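Local coordinates for glycosyl hydrolase family 62 protein (Coprinopsis cinerea, PDB 5B6T) that hydrolyses alpha-L-arabinofuranosyl linkages as a fungal family 62 glycoside hydrolase, probably releasing arabinose side groups from arabinoxylan in hemicellulose, at residues Q85-A90 with L94-Y99; G102-S107 with V142-I147. All coordinates share one frame; numbering follows the deposited sequence.

Contact 1: Q85-A90 with L94-Y99; sequences QVFYFA and LWYLVY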
ATOM      1  N   GLN A  85      -2.793  -5.165   2.835  1.00  5.55           N
ATOM      2  CA  GLN A  85      -1.883  -4.636   3.840  1.00  5.75           C
ATOM      3  C   GLN A  85      -1.737  -5.703   4.898  1.00  5.92           C
ATOM      4  O   GLN A  85      -2.723  -6.069   5.511  1.00  6.17           O
ATOM      5  CB  GLN A  85      -2.417  -3.357   4.496  1.00  5.85           C
ATOM      6  CG  GLN A  85      -1.435  -2.798   5.527  1.00  5.91           C
ATOM      7  CD  GLN A  85      -2.089  -1.907   6.550  1.00  6.05           C
ATOM      8  OE1 GLN A  85      -3.278  -1.989   6.819  1.00  6.25           O
ATOM      9  NE2 GLN A  85      -1.273  -1.080   7.177  1.00  6.10           N
ATOM     10  N   VAL A  86      -0.524  -6.191   5.119  1.00  6.14           N
ATOM     11  CA  VAL A  86      -0.262  -7.185   6.154  1.00  6.54           C
ATOM     12  C   VAL A  86       0.415  -6.577   7.377  1.00  6.40           C
ATOM     13  O   VAL A  86       1.314  -5.752   7.244  1.00  6.92           O
ATOM     14  CB  VAL A  86       0.585  -8.385   5.616  1.00  6.62           C
ATOM     15  CG1 VAL A  86       2.002  -7.970   5.223  1.00  6.62           C
ATOM     16  CG2 VAL A  86       0.629  -9.519   6.646  1.00  7.09           C
ATOM     17  N   PHE A  87       0.036  -7.030   8.562  1.00  6.69           N
ATOM     18  CA  PHE A  87       0.707  -6.609   9.808  1.00  6.93           C
ATOM     19  C   PHE A  87       0.342  -7.584  10.912  1.00  7.18           C
ATOM     20  O   PHE A  87      -0.655  -8.303  10.809  1.00  7.73           O
ATOM     21  CB  PHE A  87       0.348  -5.163  10.256  1.00  6.82           C
ATOM     22  CG  PHE A  87      -1.121  -4.927  10.441  1.00  7.02           C
ATOM     23  CD1 PHE A  87      -1.720  -5.107  11.686  1.00  7.54           C
ATOM     24  CD2 PHE A  87      -1.916  -4.467   9.391  1.00  7.11           C
ATOM     25  CE1 PHE A  87      -3.075  -4.914  11.857  1.00  7.40           C
ATOM     26  CE2 PHE A  87      -3.285  -4.280   9.573  1.00  7.31           C
ATOM     27  CZ  PHE A  87      -3.840  -4.456  10.813  1.00  7.32           C
ATOM     28  N   TYR A  88       1.139  -7.586  11.968  1.00  7.59           N
ATOM     29  CA  TYR A  88       0.910  -8.462  13.102  1.00  8.33           C
ATOM     30  C   TYR A  88       0.235  -7.661  14.176  1.00  8.18           C
ATOM     31  O   TYR A  88       0.803  -6.659  14.668  1.00  7.76           O
ATOM     32  CB  TYR A  88       2.251  -9.000  13.605  1.00  9.35           C
ATOM     33  CG  TYR A  88       2.180  -9.960  14.753  1.00 10.35           C
ATOM     34  CD1 TYR A  88       1.700 -11.260  14.580  1.00 11.05           C
ATOM     35  CD2 TYR A  88       2.682  -9.608  15.974  1.00 11.60           C
ATOM     36  CE1 TYR A  88       1.663 -12.158  15.634  1.00 11.97           C
ATOM     37  CE2 TYR A  88       2.653 -10.491  17.034  1.00 12.32           C
ATOM     38  CZ  TYR A  88       2.144 -11.760  16.859  1.00 11.89           C
ATOM     39  OH  TYR A  88       2.170 -12.663  17.921  1.00 14.59           O
ATOM     40  N   PHE A  89      -0.968  -8.070  14.557  1.00  7.84           N
ATOM     41  CA  PHE A  89      -1.703  -7.385  15.621  1.00  7.95           C
ATOM     42  C   PHE A  89      -1.334  -8.054  16.929  1.00  8.49           C
ATOM     43  O   PHE A  89      -1.920  -9.072  17.340  1.00  8.53           O
ATOM     44  CB  PHE A  89      -3.214  -7.399  15.393  1.00  8.12           C
ATOM     45  CG  PHE A  89      -3.954  -6.481  16.317  1.00  8.13           C
ATOM     46  CD1 PHE A  89      -3.890  -5.115  16.133  1.00  8.03           C
ATOM     47  CD2 PHE A  89      -4.655  -6.969  17.416  1.00  8.74           C
ATOM     48  CE1 PHE A  89      -4.521  -4.251  16.989  1.00  7.86           C
ATOM     49  CE2 PHE A  89      -5.309  -6.106  18.277  1.00  8.92           C
ATOM     50  CZ  PHE A  89      -5.240  -4.755  18.077  1.00  8.57           C
ATOM     51  N   ALA A  90      -0.310  -7.502  17.560  1.00  8.86           N
ATOM     52  CA  ALA A  90       0.358  -8.175  18.680  1.00  9.61           C
ATOM     53  C   ALA A  90      -0.569  -8.521  19.844  1.00 10.29           C
ATOM     54  O   ALA A  90      -0.438  -9.620  20.408  1.00 10.65           O
ATOM     55  CB  ALA A  90       1.550  -7.353  19.127  1.00  9.61           C
ATOM     56  N   LEU A  94      -2.169 -12.409  16.262  1.00 10.08           N
ATOM     57  CA  LEU A  94      -2.692 -12.773  14.945  1.00  9.89           C
ATOM     58  C   LEU A  94      -2.164 -11.784  13.912  1.00  8.93           C
ATOM     59  O   LEU A  94      -2.163 -10.577  14.172  1.00  9.17           O
ATOM     60  CB  LEU A  94      -4.200 -12.656  14.931  1.00 10.62           C
ATOM     61  CG  LEU A  94      -5.026 -13.738  15.590  1.00 11.74           C
ATOM     62  CD1 LEU A  94      -6.468 -13.307  15.454  1.00 11.73           C
ATOM     63  CD2 LEU A  94      -4.781 -15.085  14.920  1.00 11.81           C
ATOM     64  N   TRP A  95      -1.780 -12.290  12.746  1.00  8.20           N
ATOM     65  CA  TRP A  95      -1.549 -11.459  11.584  1.00  7.96           C
ATOM     66  C   TRP A  95      -2.903 -11.094  10.982  1.00  7.41           C
ATOM     67  O   TRP A  95      -3.859 -11.896  10.973  1.00  7.07           O
ATOM     68  CB  TRP A  95      -0.700 -12.167  10.527  1.00  8.25           C
ATOM     69  CG  TRP A  95       0.685 -12.495  10.954  1.00  8.67           C
ATOM     70  CD1 TRP A  95       1.092 -13.615  11.585  1.00  9.43           C
ATOM     71  CD2 TRP A  95       1.855 -11.693  10.749  1.00  8.61           C
ATOM     72  NE1 TRP A  95       2.454 -13.569  11.800  1.00  9.82           N
ATOM     73  CE2 TRP A  95       2.945 -12.403  11.289  1.00  9.24           C
ATOM     74  CE3 TRP A  95       2.087 -10.455  10.141  1.00  8.80           C
ATOM     75  CZ2 TRP A  95       4.237 -11.902  11.266  1.00  9.38           C
ATOM     76  CZ3 TRP A  95       3.392  -9.958  10.108  1.00  8.90           C
ATOM     77  CH2 TRP A  95       4.444 -10.685  10.683  1.00  9.40           C
ATOM     78  N   TYR A  96      -2.986  -9.847  10.509  1.00  7.20           N
ATOM     79  CA  TYR A  96      -4.117  -9.341   9.744  1.00  7.13           C
ATOM     80  C   TYR A  96      -3.673  -9.064   8.332  1.00  6.86           C
ATOM     81  O   TYR A  96      -2.521  -8.606   8.108  1.00  7.23           O
ATOM     82  CB  TYR A  96      -4.713  -8.061  10.368  1.00  7.42           C
ATOM     83  CG  TYR A  96      -5.660  -8.314  11.502  1.00  7.57           C
ATOM     84  CD1 TYR A  96      -5.210  -8.762  12.723  1.00  7.71           C
ATOM     85  CD2 TYR A  96      -7.028  -8.115  11.343  1.00  7.66           C
ATOM     86  CE1 TYR A  96      -6.096  -9.042  13.764  1.00  7.85           C
ATOM     87  CE2 TYR A  96      -7.906  -8.384  12.362  1.00  8.15           C
ATOM     88  CZ  TYR A  96      -7.447  -8.842  13.564  1.00  8.26           C
ATOM     89  OH  TYR A  96      -8.336  -9.116  14.597  1.00  8.94           O
ATOM     90  N   LEU A  97      -4.584  -9.310   7.394  1.00  6.76           N
ATOM     91  CA  LEU A  97      -4.441  -8.928   5.986  1.00  6.85           C
ATOM     92  C   LEU A  97      -5.699  -8.109   5.657  1.00  7.39           C
ATOM     93  O   LEU A  97      -6.815  -8.652   5.675  1.00  7.12           O
ATOM     94  CB  LEU A  97      -4.365 -10.167   5.088  1.00  7.33           C
ATOM     95  CG  LEU A  97      -3.937  -9.905   3.648  1.00  7.36           C
ATOM     96  CD1 LEU A  97      -2.482  -9.411   3.558  1.00  7.47           C
ATOM     97  CD2 LEU A  97      -4.134 -11.144   2.769  1.00  7.94           C
ATOM     98  N   VAL A  98      -5.482  -6.813   5.469  1.00  6.90           N
ATOM     99  CA  VAL A  98      -6.501  -5.832   5.190  1.00  7.13           C
ATOM    100  C   VAL A  98      -6.528  -5.605   3.686  1.00  7.35           C
ATOM    101  O   VAL A  98      -5.477  -5.589   3.035  1.00  7.67           O
ATOM    102  CB  VAL A  98      -6.208  -4.534   5.971  1.00  7.25           C
ATOM    103  CG1 VAL A  98      -7.079  -3.376   5.498  1.00  7.26           C
ATOM    104  CG2 VAL A  98      -6.401  -4.782   7.440  1.00  7.31           C
ATOM    105  N   TYR A  99      -7.719  -5.486   3.121  1.00  7.48           N
ATOM    106  CA  TYR A  99      -7.895  -5.325   1.665  1.00  7.79           C
ATOM    107  C   TYR A  99      -9.330  -4.860   1.391  1.00  8.39           C
ATOM    108  O   TYR A  99     -10.131  -4.689   2.339  1.00  8.10           O
ATOM    109  CB  TYR A  99      -7.593  -6.646   0.917  1.00  7.83           C
ATOM    110  CG  TYR A  99      -8.350  -7.834   1.496  1.00  7.60           C
ATOM    111  CD1 TYR A  99      -7.793  -8.602   2.498  1.00  7.52           C
ATOM    112  CD2 TYR A  99      -9.594  -8.219   0.997  1.00  8.03           C
ATOM    113  CE1 TYR A  99      -8.464  -9.665   3.048  1.00  8.01           C
ATOM    114  CE2 TYR A  99     -10.269  -9.305   1.530  1.00  8.27           C
ATOM    115  CZ  TYR A  99      -9.691 -10.043   2.551  1.00  8.18           C
ATOM    116  OH  TYR A  99     -10.356 -11.114   3.128  1.00  9.46           O
TER

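Contact 2: G102-S107 with V142-I147; sequences GNAAYS and VDMWVI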
ATOM      1  N   GLY A 102     -15.157  -4.545  -2.089  1.00 10.39           N
ATOM      2  CA  GLY A 102     -16.409  -3.772  -2.201  1.00 10.76           C
ATOM      3  C   GLY A 102     -16.745  -3.044  -0.892  1.00 11.07           C
ATOM      4  O   GLY A 102     -17.402  -1.972  -0.881  1.00 13.27           O
ATOM      5  N   ASN A 103     -16.264  -3.625   0.206  1.00  9.88           N
ATOM      6  CA  ASN A 103     -16.257  -3.021   1.537  1.00  9.75           C
ATOM      7  C   ASN A 103     -14.780  -2.944   1.984  1.00  9.48           C
ATOM      8  O   ASN A 103     -13.872  -3.307   1.213  1.00 10.42           O
ATOM      9  CB  ASN A 103     -17.126  -3.896   2.460  1.00  9.30           C
ATOM     10  CG  ASN A 103     -17.626  -3.176   3.704  1.00  9.70           C
ATOM     11  OD1 ASN A 103     -16.988  -2.284   4.291  1.00 10.41           O
ATOM     12  ND2 ASN A 103     -18.767  -3.638   4.177  1.00 10.06           N
ATOM     13  N   ALA A 104     -14.538  -2.448   3.176  1.00  8.58           N
ATOM     14  CA  ALA A 104     -13.234  -2.531   3.828  1.00  8.50           C
ATOM     15  C   ALA A 104     -13.175  -3.856   4.559  1.00  8.30           C
ATOM     16  O   ALA A 104     -13.971  -4.100   5.458  1.00  8.72           O
ATOM     17  CB  ALA A 104     -13.073  -1.371   4.805  1.00  8.57           C
ATOM     18  N   ALA A 105     -12.255  -4.726   4.150  1.00  7.99           N
ATOM     19  CA  ALA A 105     -12.236  -6.122   4.596  1.00  8.02           C
ATOM     20  C   ALA A 105     -10.940  -6.558   5.236  1.00  8.00           C
ATOM     21  O   ALA A 105      -9.887  -5.882   5.127  1.00  8.22           O
ATOM     22  CB  ALA A 105     -12.565  -7.033   3.434  1.00  8.08           C
ATOM     23  N   TYR A 106     -11.001  -7.703   5.924  1.00  7.97           N
ATOM     24  CA  TYR A 106      -9.798  -8.283   6.479  1.00  7.86           C
ATOM     25  C   TYR A 106      -9.905  -9.787   6.654  1.00  7.96           C
ATOM     26  O   TYR A 106     -11.021 -10.331   6.795  1.00  7.63           O
ATOM     27  CB  TYR A 106      -9.457  -7.654   7.837  1.00  7.94           C
ATOM     28  CG  TYR A 106     -10.496  -7.955   8.907  1.00  8.44           C
ATOM     29  CD1 TYR A 106     -11.627  -7.142   9.037  1.00  8.77           C
ATOM     30  CD2 TYR A 106     -10.360  -9.051   9.748  1.00  8.74           C
ATOM     31  CE1 TYR A 106     -12.595  -7.411   9.981  1.00  9.40           C
ATOM     32  CE2 TYR A 106     -11.314  -9.327  10.725  1.00  9.51           C
ATOM     33  CZ  TYR A 106     -12.428  -8.520  10.807  1.00  9.72           C
ATOM     34  OH  TYR A 106     -13.397  -8.776  11.762  1.00 12.01           O
ATOM     35  N   SER A 107      -8.738 -10.431   6.625  1.00  7.41           N
ATOM     36  CA  SER A 107      -8.556 -11.828   7.024  1.00  7.58           C
ATOM     37  C   SER A 107      -7.553 -11.884   8.168  1.00  7.50           C
ATOM     38  O   SER A 107      -6.749 -10.966   8.355  1.00  7.46           O
ATOM     39  CB  SER A 107      -8.043 -12.670   5.847  1.00  8.00           C
ATOM     40  OG  SER A 107      -8.985 -12.687   4.807  1.00  8.14           O
ATOM     41  N   VAL A 142     -11.394   2.400  -2.074  1.00  7.01           N
ATOM     42  CA  VAL A 142     -10.204   1.601  -2.265  1.00  6.86           C
ATOM     43  C   VAL A 142      -9.121   1.894  -1.234  1.00  6.95           C
ATOM     44  O   VAL A 142      -9.154   2.894  -0.550  1.00  6.50           O
ATOM     45  CB  VAL A 142      -9.616   1.783  -3.700  1.00  7.23           C
ATOM     46  CG1 VAL A 142     -10.636   1.308  -4.732  1.00  7.23           C
ATOM     47  CG2 VAL A 142      -9.103   3.200  -3.980  1.00  7.38           C
ATOM     48  N   ASP A 143      -8.170   0.957  -1.161  1.00  6.42           N
ATOM     49  CA  ASP A 143      -6.853   1.163  -0.531  1.00  6.57           C
ATOM     50  C   ASP A 143      -6.942   1.400   0.968  1.00  6.69           C
ATOM     51  O   ASP A 143      -6.679   2.503   1.485  1.00  6.61           O
ATOM     52  CB  ASP A 143      -6.066   2.249  -1.290  1.00  6.85           C
ATOM     53  CG  ASP A 143      -5.881   1.893  -2.746  1.00  6.84           C
ATOM     54  OD1 ASP A 143      -5.958   0.692  -3.075  1.00  7.25           O
ATOM     55  OD2 ASP A 143      -5.622   2.787  -3.580  1.00  7.21           O
ATOM     56  N   MET A 144      -7.330   0.324   1.630  1.00  6.41           N
ATOM     57  CA  MET A 144      -7.620   0.305   3.057  1.00  6.73           C
ATOM     58  C   MET A 144      -6.324   0.142   3.829  1.00  6.54           C
ATOM     59  O   MET A 144      -5.543  -0.775   3.535  1.00  7.21           O
ATOM     60  CB  MET A 144      -8.552  -0.877   3.359  1.00  7.07           C
ATOM     61  CG  MET A 144      -9.736  -0.995   2.423  1.00  7.59           C
ATOM     62  SD  MET A 144     -10.820   0.433   2.502  1.00  8.28           S
ATOM     63  CE  MET A 144     -11.909   0.087   1.109  1.00  8.08           C
ATOM     64  N   TRP A 145      -6.116   1.003   4.827  1.00  6.31           N
ATOM     65  CA  TRP A 145      -4.863   1.013   5.581  1.00  6.17           C
ATOM     66  C   TRP A 145      -5.093   1.218   7.067  1.00  6.31           C
ATOM     67  O   TRP A 145      -5.698   2.235   7.473  1.00  6.72           O
ATOM     68  CB  TRP A 145      -3.967   2.126   5.021  1.00  6.17           C
ATOM     69  CG  TRP A 145      -2.638   2.219   5.710  1.00  6.08           C
ATOM     70  CD1 TRP A 145      -2.348   2.883   6.881  1.00  6.05           C
ATOM     71  CD2 TRP A 145      -1.413   1.653   5.269  1.00  5.90           C
ATOM     72  NE1 TRP A 145      -1.041   2.714   7.196  1.00  6.30           N
ATOM     73  CE2 TRP A 145      -0.426   1.983   6.216  1.00  5.96           C
ATOM     74  CE3 TRP A 145      -1.048   0.900   4.160  1.00  5.87           C
ATOM     75  CZ2 TRP A 145       0.907   1.553   6.092  1.00  6.09           C
ATOM     76  CZ3 TRP A 145       0.249   0.470   4.052  1.00  5.92           C
ATOM     77  CH2 TRP A 145       1.219   0.818   4.995  1.00  6.06           C
ATOM     78  N   VAL A 146      -4.578   0.299   7.879  1.00  6.23           N
ATOM     79  CA  VAL A 146      -4.633   0.378   9.339  1.00  6.36           C
ATOM     80  C   VAL A 146      -3.297   0.827   9.910  1.00  6.31           C
ATOM     81  O   VAL A 146      -2.240   0.359   9.502  1.00  6.35           O
ATOM     82  CB  VAL A 146      -5.038  -0.993   9.949  1.00  6.61           C
ATOM     83  CG1 VAL A 146      -4.843  -0.999  11.468  1.00  6.71           C
ATOM     84  CG2 VAL A 146      -6.453  -1.382   9.565  1.00  6.71           C
ATOM     85  N   ILE A 147      -3.369   1.721  10.893  1.00  6.26           N
ATOM     86  CA  ILE A 147      -2.237   2.037  11.774  1.00  6.40           C
ATOM     87  C   ILE A 147      -2.792   2.298  13.169  1.00  6.69           C
ATOM     88  O   ILE A 147      -3.802   2.994  13.330  1.00  6.95           O
ATOM     89  CB  ILE A 147      -1.362   3.198  11.243  1.00  6.11           C
ATOM     90  CG1 ILE A 147      -0.248   3.543  12.234  1.00  6.08           C
ATOM     91  CG2 ILE A 147      -2.176   4.447  10.886  1.00  6.04           C
ATOM     92  CD1 ILE A 147       0.795   4.474  11.692  1.00  6.35           C
TER

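Contact 1: Q85-A90 with L94-Y99
Tyr88 and Trp95 face each other across an antiparallel beta hairpin, strands 82-89 and 94-100, which makes the first two strands of a four-stranded blade in the five-bladed beta-propeller. Tyr88 turns its ring edge to the indole face, the planes 59° apart, and its CD1 lies 3.7 Å from Trp95 CE2. The methylene joins in as a CH-pi donor, with Tyr88 CB 3.7 Å from the centroid of the six-membered Trp95 ring. The broad indole suits this non-hydrogen-bonded pair, whose CA atoms come close. On the same face, Val86 CB meets Leu97 CD1, and both residues pack on Phe41 of the preceding blade.

The other face carries Gln85, Phe87, Phe89, Tyr96 and Val98. Phe87 takes the crowded position, CG between backbone N and carbonyl carbon (chi1 57°), which tips the ring across the partner strand. One ring face thereby receives Tyr96 CB, 3.7 Å from Phe87 CZ, while CE2 touches Val98 CG2 at 3.8 Å. The Phe87 and Tyr96 rings are almost parallel, at 7°, but slid apart; Phe89 completes the aromatic cluster, its CB 3.6 Å from Tyr96 CD1 and the two rings oblique. Gln85, Phe87 and Val98 meet strand 142-148 of the following blade, while the rings of Phe89 and Tyr96 meet Phe174. Gln85 suits its place by reach: the extended chain, CG anti to the backbone N, runs alongside Val98 and brings OE1 to accept a hydrogen bond from Val146 N. Tyr96 OH is hydrogen-bonded to Gln92 OE1 in the connecting turn.

Main-chain hydrogen bonds fix the register: Gln85 pairs both ways with Val98, as does Phe87 with Tyr96, where Tyr96 N gives to Phe87 O at 2.8 Å and Phe87 N to Tyr96 O at 3.0 Å.

Contact 2: G102-S107 with V142-I147
Met144 reaches across to Ala104 with its thioether, SD lying 3.7 Å from Ala104 CB. Its CG stands anti to the carbonyl carbon (chi1 -47°), and a bend at chi2 (-62°) then carries SD to Ala104 and CE on toward Asn103, so that the side chain lies against Ala104 with more than its end. The methyl CE settles 3.9 Å from Asn103 O, a van der Waals approach. No hydrogen bond joins the two segments. Alanine suits its position because its single methyl lets the sulfur approach closely, and methionine suits the other because it is flexible enough to fold along a surface.

Asn103 helps to set the backbone here: Asn103 OD1 lies 2.7 Å from Ala104 N and accepts its hydrogen, in the carbonyl plane on a lone pair, while its ND2 bonds to Tyr125 O. Met144 also packs on Val98 and Gln100. With the thioether cut back to an alanine here, Ala104 would probably lose the SD contact and a gap would be likely to open beside it. Strand 104-109 belongs to one four-stranded sheet and strand 142-148 begins the next, and such apolar packing between adjacent sheets is typical of neighbouring blades in a beta-propeller.

In the fold
Contact 1 works within one blade of the propeller and contact 2 between that blade and the next; both are buried. Residues 85-90 and 94-99 are joined by main-chain hydrogen bonds and large aromatic side chains over 596 Å² of buried surface, whereas residues 102-107 and 142-147 bury 110 Å² and meet through apolar and van der Waals touches alone. The blade is continuous from one contact to the other: strand 104-109 lies beside strand 94-100, and the Tyr99 and Ser107 hydroxyls probably share a hydrogen bond. Strand 142-148 serves both, since Trp145 packs on Gln85 in contact 1 while its neighbour Met144 belongs to contact 2.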